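Local coordinates for protein shikimate 5-dehydrogenase (Mycobacterium fortuitum subsp. fortuitum DSM 46621, PDB 4XIJ) that probably catalyses the reversible NADP-dependent interconversion of 3-dehydroshikimate and shikimate, step four of the seven-step chorismate pathway that feeds aromatic amino acid biosynthesis, at residues A[54-59]-A[77-82]; A[88-93]-A[113-118]; A[128-133]-A[188-193]. All blocks are in the same frame, centred on the assembly; numbering follows the deposited sequence. Where two conformers were deposited one is given.

Interaction 1 of 3, residues A[54-59]-A[77-82]; sequences EQLPGL and KFAALE. With SO4 (sulfate ion), chain E.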
ATOM      1  N   GLU A  54      10.582 -17.181  -5.436  1.00  9.20           N
ATOM      2  CA  GLU A  54      10.777 -18.375  -6.213  0.59  9.30           C
ATOM      3  C   GLU A  54       9.786 -19.463  -5.829  1.00  8.52           C
ATOM      4  O   GLU A  54       9.320 -20.224  -6.702  1.00 10.19           O
ATOM      5  CB  GLU A  54      12.221 -18.822  -6.041  0.59 10.33           C
ATOM      6  CG  GLU A  54      13.137 -17.764  -6.675  0.59 13.02           C
ATOM      7  CD  GLU A  54      13.605 -16.561  -5.782  0.59 13.35           C
ATOM      8  OE1 GLU A  54      13.192 -16.324  -4.614  0.59  9.09           O
ATOM      9  OE2 GLU A  54      14.462 -15.816  -6.313  0.59 15.69           O
ATOM     10  N   GLN A  55       9.434 -19.537  -4.541  1.00  8.87           N
ATOM     11  CA  GLN A  55       8.488 -20.561  -4.097  1.00  8.95           C
ATOM     12  C   GLN A  55       7.031 -20.268  -4.415  1.00  7.75           C
ATOM     13  O   GLN A  55       6.202 -21.182  -4.428  1.00 10.66           O
ATOM     14  CB  GLN A  55       8.585 -20.734  -2.574  1.00  9.13           C
ATOM     15  CG  GLN A  55       9.941 -21.346  -2.122  1.00  9.23           C
ATOM     16  CD  GLN A  55      10.102 -21.292  -0.622  1.00  9.38           C
ATOM     17  OE1 GLN A  55       9.631 -20.358   0.031  1.00 11.14           O
ATOM     18  NE2 GLN A  55      10.776 -22.275  -0.069  1.00 10.85           N
ATOM     19  N   LEU A  56       6.695 -18.992  -4.617  1.00  7.85           N
ATOM     20  CA  LEU A  56       5.279 -18.637  -4.664  1.00  7.53           C
ATOM     21  C   LEU A  56       4.452 -19.329  -5.769  1.00  7.74           C
ATOM     22  O   LEU A  56       3.372 -19.829  -5.462  1.00  8.66           O
ATOM     23  CB  LEU A  56       5.148 -17.109  -4.715  1.00  8.77           C
ATOM     24  CG  LEU A  56       3.730 -16.523  -4.739  1.00  9.58           C
ATOM     25  CD1 LEU A  56       3.739 -15.117  -4.059  1.00 10.70           C
ATOM     26  CD2 LEU A  56       3.137 -16.421  -6.182  1.00  9.98           C
ATOM     27  N   PRO A  57       4.927 -19.375  -7.020  1.00  9.04           N
ATOM     28  CA  PRO A  57       4.064 -19.995  -8.028  1.00 10.08           C
ATOM     29  C   PRO A  57       3.728 -21.458  -7.697  1.00  9.58           C
ATOM     30  O   PRO A  57       2.551 -21.881  -7.819  1.00 10.73           O
ATOM     31  CB  PRO A  57       4.888 -19.825  -9.334  1.00 10.93           C
ATOM     32  CG  PRO A  57       5.751 -18.600  -9.056  1.00 11.24           C
ATOM     33  CD  PRO A  57       6.146 -18.768  -7.624  1.00  9.53           C
ATOM     34  N   GLY A  58       4.712 -22.249  -7.268  1.00  9.96           N
ATOM     35  CA  GLY A  58       4.420 -23.628  -6.920  1.00  9.35           C
ATOM     36  C   GLY A  58       3.478 -23.756  -5.748  1.00 10.22           C
ATOM     37  O   GLY A  58       2.617 -24.628  -5.710  1.00 11.41           O
ATOM     38  N   LEU A  59       3.628 -22.875  -4.772  1.00  8.93           N
ATOM     39  CA  LEU A  59       2.782 -22.913  -3.597  0.59  8.89           C
ATOM     40  C   LEU A  59       1.319 -22.649  -4.005  1.00  8.82           C
ATOM     41  O   LEU A  59       0.399 -23.406  -3.649  1.00 10.30           O
ATOM     42  CB  LEU A  59       3.265 -21.858  -2.600  0.59  9.27           C
ATOM     43  CG  LEU A  59       2.431 -21.764  -1.331  0.59 10.89           C
ATOM     44  CD1 LEU A  59       2.527 -23.073  -0.600  0.59 11.22           C
ATOM     45  CD2 LEU A  59       2.934 -20.632  -0.480  0.59 11.26           C
ATOM     46  N   LYS A  77       5.738  -9.919  -4.379  1.00  8.71           N
ATOM     47  CA  LYS A  77       4.685  -9.233  -5.117  1.00  9.28           C
ATOM     48  C   LYS A  77       4.839  -9.276  -6.649  1.00 10.18           C
ATOM     49  O   LYS A  77       3.840  -9.261  -7.377  1.00  9.86           O
ATOM     50  CB  LYS A  77       4.569  -7.783  -4.630  1.00 10.02           C
ATOM     51  CG  LYS A  77       4.190  -7.707  -3.147  1.00 11.24           C
ATOM     52  CD  LYS A  77       3.953  -6.231  -2.706  1.00 11.00           C
ATOM     53  CE  LYS A  77       3.690  -6.135  -1.230  1.00 11.85           C
ATOM     54  NZ  LYS A  77       3.459  -4.680  -0.792  1.00 12.59           N
ATOM     55  N   PHE A  78       6.056  -9.328  -7.161  1.00  9.96           N
ATOM     56  CA  PHE A  78       6.262  -9.449  -8.601  0.53 10.23           C
ATOM     57  C   PHE A  78       5.845 -10.854  -9.035  1.00 10.56           C
ATOM     58  O   PHE A  78       5.168 -11.044 -10.045  1.00 10.22           O
ATOM     59  CB  PHE A  78       7.726  -9.111  -8.949  0.53 10.77           C
ATOM     60  CG  PHE A  78       8.121  -7.740  -8.512  0.53 12.88           C
ATOM     61  CD1 PHE A  78       7.729  -6.649  -9.253  0.53 13.56           C
ATOM     62  CD2 PHE A  78       8.819  -7.524  -7.333  0.53 14.41           C
ATOM     63  CE1 PHE A  78       8.015  -5.378  -8.851  0.53 14.20           C
ATOM     64  CE2 PHE A  78       9.110  -6.235  -6.928  0.53 15.71           C
ATOM     65  CZ  PHE A  78       8.706  -5.169  -7.684  0.53 15.14           C
ATOM     66  N   ALA A  79       6.278 -11.830  -8.250  1.00  9.36           N
ATOM     67  CA  ALA A  79       5.943 -13.213  -8.560  1.00 10.00           C
ATOM     68  C   ALA A  79       4.433 -13.434  -8.562  1.00  9.72           C
ATOM     69  O   ALA A  79       3.923 -14.240  -9.365  1.00 10.78           O
ATOM     70  CB  ALA A  79       6.575 -14.133  -7.577  1.00 11.27           C
ATOM     71  N   ALA A  80       3.722 -12.781  -7.650  1.00  9.55           N
ATOM     72  CA  ALA A  80       2.286 -12.929  -7.630  1.00  8.34           C
ATOM     73  C   ALA A  80       1.635 -12.399  -8.891  1.00  9.36           C
ATOM     74  O   ALA A  80       0.720 -13.020  -9.424  1.00  9.59           O
ATOM     75  CB  ALA A  80       1.717 -12.213  -6.409  1.00  9.28           C
ATOM     76  N   LEU A  81       2.098 -11.253  -9.362  1.00 10.20           N
ATOM     77  CA  LEU A  81       1.566 -10.698 -10.612  1.00 12.25           C
ATOM     78  C   LEU A  81       1.829 -11.640 -11.802  1.00 13.61           C
ATOM     79  O   LEU A  81       0.961 -11.839 -12.676  1.00 14.56           O
ATOM     80  CB  LEU A  81       2.208  -9.334 -10.881  1.00 11.64           C
ATOM     81  CG  LEU A  81       1.677  -8.607 -12.141  1.00 12.72           C
ATOM     82  CD1 LEU A  81       0.175  -8.307 -11.985  1.00 15.06           C
ATOM     83  CD2 LEU A  81       2.468  -7.333 -12.333  1.00 14.16           C
ATOM     84  N   GLU A  82       3.035 -12.206 -11.848  1.00 15.66           N
ATOM     85  CA  GLU A  82       3.402 -13.146 -12.913  1.00 18.57           C
ATOM     86  C   GLU A  82       2.643 -14.448 -12.838  1.00 16.59           C
ATOM     87  O   GLU A  82       2.375 -15.071 -13.857  1.00 18.77           O
ATOM     88  CB  GLU A  82       4.898 -13.450 -12.873  1.00 22.46           C
ATOM     89  CG  GLU A  82       5.733 -12.277 -13.219  1.00 26.47           C
ATOM     90  CD  GLU A  82       6.809 -12.624 -14.229  1.00 32.17           C
ATOM     91  OE1 GLU A  82       6.707 -12.212 -15.417  1.00 35.07           O
ATOM     92  OE2 GLU A  82       7.763 -13.326 -13.832  1.00 33.41           O
TER
HETATM   93  S   SO4 E 304       1.652  -5.393   2.002  0.55 20.15           S
HETATM   94  O1  SO4 E 304       1.417  -4.405   3.089  0.55 22.24           O
HETATM   95  O2  SO4 E 304       3.137  -5.510   1.859  0.55 17.29           O
HETATM   96  O3  SO4 E 304       1.089  -6.737   2.325  0.55 21.55           O
HETATM   97  O4  SO4 E 304       0.844  -4.933   0.865  0.55 17.50           O
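Lys-77 NZ is held by several groups. It donates to sulfate O2 at 2.8 Å and more weakly to sulfate O4 at 3.1 Å, and it also forms a salt bridge with Asp-114. The lysine starts out pointing away from segment 54-59; with CG anti to its own carbonyl carbon (chi1 -62°) and the chain extended from there, NZ is carried well clear of the helix. Thr-73 and Asn-98 bind the same sulfate. The ion probably comes from the crystallisation liquor, yet it may mark an anion-accepting part of the substrate pocket.

The other flank of helix 77-83 carries the apolar half of the contact. Helix 56-61 is the helical part of a beta-alpha-beta crossover that takes the chain from strand 45-50 to strand 67-72, and helix 77-83 follows that second strand on the same face of the sheet. Leu-56 joins the two helices. Its CG lies anti to the backbone N (chi1 -179°), which sends both methyls across to the neighbouring helix. The CD2 methyl rests against the backbone, 3.9 Å from Ala-80 CA and equally far from Ala-79 O, while Ala-79 CB lies 4.4 Å from that same CD2. The second branch, CD1, meets Ala-80 CB at 4.2 Å. With only the small side chains of Ala-79 and Ala-80 meeting Leu-56, the backbones come close, Leu-56 CA to Ala-79 CA measuring 6.7 Å. No hydrogen bond crosses between the segments. Underneath, Leu-56 and Ala-80 both touch Val-72 of the sheet, and Leu-56 also reaches Leu-19 and Phe-83.

Interaction 2 of 3, residues A[88-93]-A[113-118]; sequences TDRAQL and TDVDGV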
ATOM      1  N   THR A  88      -5.631  -7.140 -12.534  1.00 11.38           N
ATOM      2  CA  THR A  88      -6.271  -5.846 -12.723  1.00  9.36           C
ATOM      3  C   THR A  88      -5.345  -4.896 -13.477  1.00  9.45           C
ATOM      4  O   THR A  88      -4.110  -5.038 -13.446  1.00 10.50           O
ATOM      5  CB  THR A  88      -6.664  -5.200 -11.377  1.00  9.48           C
ATOM      6  OG1 THR A  88      -5.478  -4.955 -10.617  1.00  9.61           O
ATOM      7  CG2 THR A  88      -7.604  -6.097 -10.591  1.00 10.72           C
ATOM      8  N   ASP A  89      -5.933  -3.930 -14.142  1.00 10.75           N
ATOM      9  CA  ASP A  89      -5.135  -2.912 -14.827  1.00 11.32           C
ATOM     10  C   ASP A  89      -4.220  -2.167 -13.840  1.00 10.61           C
ATOM     11  O   ASP A  89      -3.067  -1.872 -14.159  1.00 12.10           O
ATOM     12  CB  ASP A  89      -6.016  -1.884 -15.535  1.00 13.35           C
ATOM     13  CG  ASP A  89      -6.778  -2.450 -16.707  1.00 16.65           C
ATOM     14  OD1 ASP A  89      -6.447  -3.555 -17.182  1.00 18.19           O
ATOM     15  OD2 ASP A  89      -7.711  -1.762 -17.181  1.00 19.17           O
ATOM     16  N   ARG A  90      -4.708  -1.860 -12.625  1.00  9.79           N
ATOM     17  CA  ARG A  90      -3.850  -1.109 -11.728  1.00  9.89           C
ATOM     18  C   ARG A  90      -2.670  -1.949 -11.204  1.00  9.89           C
ATOM     19  O   ARG A  90      -1.599  -1.405 -11.043  1.00 10.66           O
ATOM     20  CB  ARG A  90      -4.650  -0.515 -10.575  1.00  9.65           C
ATOM     21  CG  ARG A  90      -5.265  -1.573  -9.632  1.00  9.55           C
ATOM     22  CD  ARG A  90      -6.169  -0.830  -8.630  1.00 10.59           C
ATOM     23  NE  ARG A  90      -6.653  -1.779  -7.624  1.00 10.15           N
ATOM     24  CZ  ARG A  90      -7.168  -1.407  -6.455  1.00  9.92           C
ATOM     25  NH1 ARG A  90      -7.257  -0.096  -6.155  1.00 12.37           N
ATOM     26  NH2 ARG A  90      -7.557  -2.338  -5.583  1.00  9.88           N
ATOM     27  N   ALA A  91      -2.840  -3.264 -11.033  1.00  9.15           N
ATOM     28  CA  ALA A  91      -1.702  -4.115 -10.650  1.00  9.64           C
ATOM     29  C   ALA A  91      -0.675  -4.098 -11.774  1.00  8.82           C
ATOM     30  O   ALA A  91       0.549  -4.035 -11.508  1.00  9.44           O
ATOM     31  CB  ALA A  91      -2.154  -5.551 -10.372  1.00 10.01           C
ATOM     32  N   GLN A  92      -1.125  -4.210 -13.029  1.00  9.07           N
ATOM     33  CA  GLN A  92      -0.162  -4.160 -14.137  1.00 11.14           C
ATOM     34  C   GLN A  92       0.585  -2.831 -14.184  1.00 10.00           C
ATOM     35  O   GLN A  92       1.801  -2.800 -14.498  1.00 11.67           O
ATOM     36  CB  GLN A  92      -0.835  -4.371 -15.491  1.00 16.09           C
ATOM     37  CG  GLN A  92      -1.522  -5.691 -15.659  1.00 23.01           C
ATOM     38  CD  GLN A  92      -1.943  -5.963 -17.114  1.00 29.06           C
ATOM     39  OE1 GLN A  92      -1.102  -6.006 -18.017  1.00 31.25           O
ATOM     40  NE2 GLN A  92      -3.251  -6.138 -17.335  1.00 31.17           N
ATOM     41  N   LEU A  93      -0.120  -1.746 -13.883  1.00 11.05           N
ATOM     42  CA  LEU A  93       0.476  -0.411 -13.936  1.00 11.38           C
ATOM     43  C   LEU A  93       1.500  -0.227 -12.796  1.00 11.02           C
ATOM     44  O   LEU A  93       2.596   0.293 -13.011  1.00 12.54           O
ATOM     45  CB  LEU A  93      -0.647   0.620 -13.890  1.00 13.75           C
ATOM     46  CG  LEU A  93      -0.337   2.073 -14.160  1.00 15.78           C
ATOM     47  CD1 LEU A  93       0.362   2.341 -15.520  1.00 15.63           C
ATOM     48  CD2 LEU A  93      -1.652   2.841 -14.034  1.00 15.30           C
ATOM     49  N   THR A 113      -3.702  -3.754  -3.774  1.00  7.30           N
ATOM     50  CA  THR A 113      -4.459  -2.878  -2.910  1.00  7.09           C
ATOM     51  C   THR A 113      -3.564  -1.944  -2.092  1.00  8.31           C
ATOM     52  O   THR A 113      -4.073  -1.135  -1.330  1.00  9.12           O
ATOM     53  CB  THR A 113      -5.377  -3.656  -1.953  1.00  8.27           C
ATOM     54  OG1 THR A 113      -4.573  -4.320  -0.950  1.00  9.30           O
ATOM     55  CG2 THR A 113      -6.261  -4.639  -2.738  1.00  8.05           C
ATOM     56  N   ASP A 114      -2.232  -1.999  -2.301  1.00  8.25           N
ATOM     57  CA  ASP A 114      -1.355  -0.950  -1.753  1.00  7.13           C
ATOM     58  C   ASP A 114      -1.798   0.402  -2.348  1.00  7.23           C
ATOM     59  O   ASP A 114      -1.678   1.448  -1.682  1.00  8.51           O
ATOM     60  CB  ASP A 114       0.130  -1.244  -2.034  1.00  9.40           C
ATOM     61  CG  ASP A 114       0.604  -2.477  -1.326  1.00 11.95           C
ATOM     62  OD1 ASP A 114       0.265  -2.649  -0.152  1.00 12.48           O
ATOM     63  OD2 ASP A 114       1.320  -3.289  -1.919  1.00 13.92           O
ATOM     64  N   VAL A 115      -2.320   0.386  -3.582  1.00  8.02           N
ATOM     65  CA  VAL A 115      -2.864   1.598  -4.167  1.00  8.97           C
ATOM     66  C   VAL A 115      -4.015   2.167  -3.297  1.00  8.75           C
ATOM     67  O   VAL A 115      -4.080   3.390  -3.020  1.00  8.19           O
ATOM     68  CB  VAL A 115      -3.329   1.331  -5.607  1.00 11.92           C
ATOM     69  CG1 VAL A 115      -4.114   2.481  -6.104  1.00 13.81           C
ATOM     70  CG2 VAL A 115      -2.087   1.070  -6.500  1.00 14.35           C
ATOM     71  N   ASP A 116      -4.927   1.286  -2.852  1.00  8.59           N
ATOM     72  CA  ASP A 116      -6.006   1.710  -1.972  1.00  8.25           C
ATOM     73  C   ASP A 116      -5.471   2.217  -0.640  1.00  6.66           C
ATOM     74  O   ASP A 116      -6.095   3.084  -0.003  1.00  7.96           O
ATOM     75  CB  ASP A 116      -6.954   0.550  -1.620  1.00 10.15           C
ATOM     76  CG  ASP A 116      -7.640  -0.056  -2.805  1.00 12.93           C
ATOM     77  OD1 ASP A 116      -8.270   0.668  -3.552  1.00 14.40           O
ATOM     78  OD2 ASP A 116      -7.520  -1.266  -2.997  1.00 14.40           O
ATOM     79  N   GLY A 117      -4.372   1.623  -0.157  1.00  6.80           N
ATOM     80  CA  GLY A 117      -3.758   2.126   1.060  1.00  7.97           C
ATOM     81  C   GLY A 117      -3.526   3.635   0.986  1.00  8.25           C
ATOM     82  O   GLY A 117      -3.839   4.389   1.936  1.00  9.73           O
ATOM     83  N   VAL A 118      -2.985   4.095  -0.139  1.00  7.71           N
ATOM     84  CA  VAL A 118      -2.666   5.505  -0.254  1.00  7.64           C
ATOM     85  C   VAL A 118      -3.911   6.306  -0.650  1.00  6.85           C
ATOM     86  O   VAL A 118      -4.160   7.371  -0.058  1.00  8.63           O
ATOM     87  CB  VAL A 118      -1.541   5.698  -1.287  1.00  8.16           C
ATOM     88  CG1 VAL A 118      -1.318   7.204  -1.636  1.00  9.31           C
ATOM     89  CG2 VAL A 118      -0.271   5.070  -0.782  1.00  9.96           C
TER
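Helix 114-122 leads out of the substrate-binding domain towards the nucleotide-binding domain, and near its start Asp-116 holds Arg-90 of helix 89-94 in an end-on, bidentate salt bridge. Arg-90 NH1 reaches Asp-116 OD1 at 2.9 Å, nearly straight at 176° and in the guanidinium plane, although it meets that oxygen from above the carboxylate. Arg-90 NH2 binds Asp-116 OD2 at 2.8 Å on the syn side, more bent and tilted. The two flat groups are not coplanar; their planes stand 58° apart. With CG of Arg-90 between its backbone N and carbonyl carbon (chi1 65°) and the chain extended to NE, the guanidinium spans the gap to helix 114-122. Val-115 CG1, 4.1 Å from Arg-90 NH1, and Thr-113 CG2, 3.9 Å from Arg-90 NH2, pack obliquely against it.

Asp-111 pairs with Arg-90 NE and also bonds Thr-88 OG1, so the arginine has a second acidic partner. Thr-88 is the N-cap of helix 89-94, its OG1 accepting from Ala-91 N at 3.2 Å. Thr-113 OG1 bonds Gln-252 O of helix 246-261, which Asp-116 also touches. The salt bridge ties helix 89-94 to one of the two helices, 114-122 and 246-261, that connect the domains of shikimate dehydrogenases.

Interaction 3 of 3, residues A[128-133]-A[188-193]; sequences SALVIG and ADAVAS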
ATOM      1  N   SER A 128      -0.894  19.076  -6.745  1.00 10.21           N
ATOM      2  CA  SER A 128       0.543  18.857  -6.788  0.71 10.57           C
ATOM      3  C   SER A 128       0.956  18.028  -5.572  1.00  9.75           C
ATOM      4  O   SER A 128       0.735  18.417  -4.421  1.00 10.36           O
ATOM      5  CB  SER A 128       1.318  20.184  -6.807  0.71 11.28           C
ATOM      6  OG  SER A 128       2.702  19.894  -6.709  0.71 13.64           O
ATOM      7  N   ALA A 129       1.515  16.860  -5.819  1.00  8.44           N
ATOM      8  CA  ALA A 129       1.870  15.928  -4.728  1.00  8.25           C
ATOM      9  C   ALA A 129       3.310  15.529  -4.806  1.00  8.12           C
ATOM     10  O   ALA A 129       3.853  15.414  -5.907  1.00  9.90           O
ATOM     11  CB  ALA A 129       0.985  14.644  -4.783  1.00  9.70           C
ATOM     12  N   LEU A 130       3.923  15.309  -3.648  1.00  8.21           N
ATOM     13  CA  LEU A 130       5.296  14.811  -3.553  1.00  7.70           C
ATOM     14  C   LEU A 130       5.280  13.350  -3.126  1.00  8.49           C
ATOM     15  O   LEU A 130       4.468  12.948  -2.286  1.00  9.00           O
ATOM     16  CB  LEU A 130       6.109  15.584  -2.486  1.00  8.45           C
ATOM     17  CG  LEU A 130       5.986  17.111  -2.557  1.00  8.66           C
ATOM     18  CD1 LEU A 130       6.853  17.756  -1.463  1.00 10.13           C
ATOM     19  CD2 LEU A 130       6.373  17.664  -3.962  1.00 11.34           C
ATOM     20  N   VAL A 131       6.207  12.567  -3.659  1.00  8.06           N
ATOM     21  CA  VAL A 131       6.551  11.258  -3.103  1.00  7.64           C
ATOM     22  C   VAL A 131       7.945  11.440  -2.530  1.00  9.11           C
ATOM     23  O   VAL A 131       8.890  11.876  -3.229  1.00 10.08           O
ATOM     24  CB  VAL A 131       6.523  10.160  -4.161  1.00  8.58           C
ATOM     25  CG1 VAL A 131       7.016   8.847  -3.583  1.00 10.16           C
ATOM     26  CG2 VAL A 131       5.121  10.025  -4.702  1.00  9.83           C
ATOM     27  N   ILE A 132       8.098  11.182  -1.232  1.00  7.64           N
ATOM     28  CA  ILE A 132       9.434  11.290  -0.618  1.00  8.08           C
ATOM     29  C   ILE A 132      10.052   9.893  -0.628  1.00  9.38           C
ATOM     30  O   ILE A 132       9.520   8.983   0.018  1.00  9.72           O
ATOM     31  CB  ILE A 132       9.396  11.828   0.848  1.00  9.11           C
ATOM     32  CG1 ILE A 132       8.413  12.998   1.066  1.00 10.30           C
ATOM     33  CG2 ILE A 132      10.814  12.189   1.304  1.00  9.57           C
ATOM     34  CD1 ILE A 132       8.646  14.172   0.169  1.00 11.08           C
ATOM     35  N   GLY A 133      11.182   9.726  -1.307  1.00 10.09           N
ATOM     36  CA  GLY A 133      11.845   8.439  -1.434  1.00 10.15           C
ATOM     37  C   GLY A 133      11.616   7.793  -2.789  1.00 11.16           C
ATOM     38  O   GLY A 133      10.715   8.204  -3.566  1.00 12.14           O
ATOM     39  N   ALA A 188      12.645  23.619  -1.567  1.00 15.68           N
ATOM     40  CA  ALA A 188      11.759  24.627  -0.978  1.00 15.99           C
ATOM     41  C   ALA A 188      10.630  24.985  -1.930  1.00 15.94           C
ATOM     42  O   ALA A 188       9.470  25.110  -1.511  1.00 16.92           O
ATOM     43  CB  ALA A 188      12.539  25.855  -0.614  1.00 16.39           C
ATOM     44  N   ASP A 189      10.962  25.155  -3.203  1.00 16.16           N
ATOM     45  CA  ASP A 189       9.928  25.479  -4.181  1.00 18.56           C
ATOM     46  C   ASP A 189       8.937  24.321  -4.378  1.00 17.24           C
ATOM     47  O   ASP A 189       7.740  24.560  -4.533  1.00 17.92           O
ATOM     48  CB  ASP A 189      10.529  25.842  -5.537  1.00 23.65           C
ATOM     49  CG  ASP A 189      11.159  27.227  -5.566  1.00 28.32           C
ATOM     50  OD1 ASP A 189      10.981  28.019  -4.607  1.00 30.03           O
ATOM     51  OD2 ASP A 189      11.824  27.537  -6.583  1.00 31.06           O
ATOM     52  N   ALA A 190       9.428  23.075  -4.373  1.00 15.15           N
ATOM     53  CA  ALA A 190       8.531  21.918  -4.490  1.00 14.11           C
ATOM     54  C   ALA A 190       7.550  21.878  -3.302  1.00 13.60           C
ATOM     55  O   ALA A 190       6.358  21.584  -3.469  1.00 13.72           O
ATOM     56  CB  ALA A 190       9.317  20.648  -4.557  1.00 13.93           C
ATOM     57  N   VAL A 191       8.067  22.159  -2.109  1.00 12.91           N
ATOM     58  CA  VAL A 191       7.213  22.145  -0.934  1.00 14.34           C
ATOM     59  C   VAL A 191       6.216  23.307  -0.986  1.00 14.57           C
ATOM     60  O   VAL A 191       5.030  23.139  -0.656  1.00 14.32           O
ATOM     61  CB  VAL A 191       8.078  22.208   0.357  1.00 12.95           C
ATOM     62  CG1 VAL A 191       7.200  22.532   1.579  1.00 15.24           C
ATOM     63  CG2 VAL A 191       8.828  20.868   0.520  1.00 12.03           C
ATOM     64  N   ALA A 192       6.682  24.477  -1.434  1.00 15.43           N
ATOM     65  CA  ALA A 192       5.811  25.643  -1.444  1.00 17.62           C
ATOM     66  C   ALA A 192       4.583  25.458  -2.329  1.00 18.21           C
ATOM     67  O   ALA A 192       3.498  25.983  -2.028  1.00 18.52           O
ATOM     68  CB  ALA A 192       6.566  26.876  -1.882  1.00 18.17           C
ATOM     69  N   SER A 193       4.739  24.697  -3.409  1.00 17.42           N
ATOM     70  CA  SER A 193       3.605  24.516  -4.315  0.61 17.32           C
ATOM     71  C   SER A 193       2.909  23.169  -4.116  1.00 15.99           C
ATOM     72  O   SER A 193       1.942  22.868  -4.819  1.00 16.97           O
ATOM     73  CB  SER A 193       4.054  24.679  -5.778  0.61 19.70           C
ATOM     74  OG  SER A 193       4.987  23.689  -6.139  0.61 20.71           O
TER
HETATM   75  O   HOH W   1       4.997  20.982  -5.801  1.00 19.26           O
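No ring or other flat side chain takes part here; instead, side chains of strand 128-132 come up to the backbone carbonyls of Ala-190 and Ser-193 in segment 188-193. Ser-128 CB lies 3.4 Å from Ser-193 O, and Leu-130 CD2 lies 4.0 Å from Ala-190 O. Neither approach is a hydrogen bond, and the polar joining is left to a water. It donates to Ala-190 O at 2.8 Å and is bonded at 2.7 Å to Ser-128 OG and, just as closely, to Ser-193 OG. Both serines were modelled in two conformers, so this three-way bridge may not be fully occupied. In the conformer described, OG of Ser-128 lies anti to the backbone N (chi1 174°), which directs it at the helix.

Deeper in, Leu-130 splits its two methyls between neighbouring helix residues. CD2 meets Ala-190 CB at 4.2 Å, and CD1 meets Val-191 CG2, also at 4.2 Å, the leucine and valine side chains crossing roughly at right angles. The strand and helix axes pass 8.6 Å apart at 131°, nearer antiparallel than parallel, as expected where a helix runs back over a parallel sheet.

Strand 128-132 leads into a glycine-rich turn consistent with the Rossmann GxGxxA pattern, beginning at Gly-133. The strand lies between strands 152-157 and 196-199. Helix 187-193 leads into strand 196-199 and packs on the face carrying Leu-130, whereas Ala-129 and Val-131 face Leu-145 of helix 138-147 on the other side of the sheet.

Interactions 1 and 2 belong together: their centres are about 17 Å apart, and they touch where Lys-77 NZ meets Asp-114 OD2 in a salt bridge of 2.8 Å and where Leu-81 CD2 packs 3.9 Å from Ala-91 O. The side chain of Thr-113 is about 6 Å from the sulfate on Lys-77 at the nearest atoms, so both contacts border what is probably the substrate pocket. Interaction 3 stands apart in the nucleotide-binding domain, its centre about 35 Å from that of interaction 1, on the opposite side of the chain's centre. Interaction 2 is intermediate, centred about 23 Å from interaction 3; helix 114-122 runs on into strand 128-132.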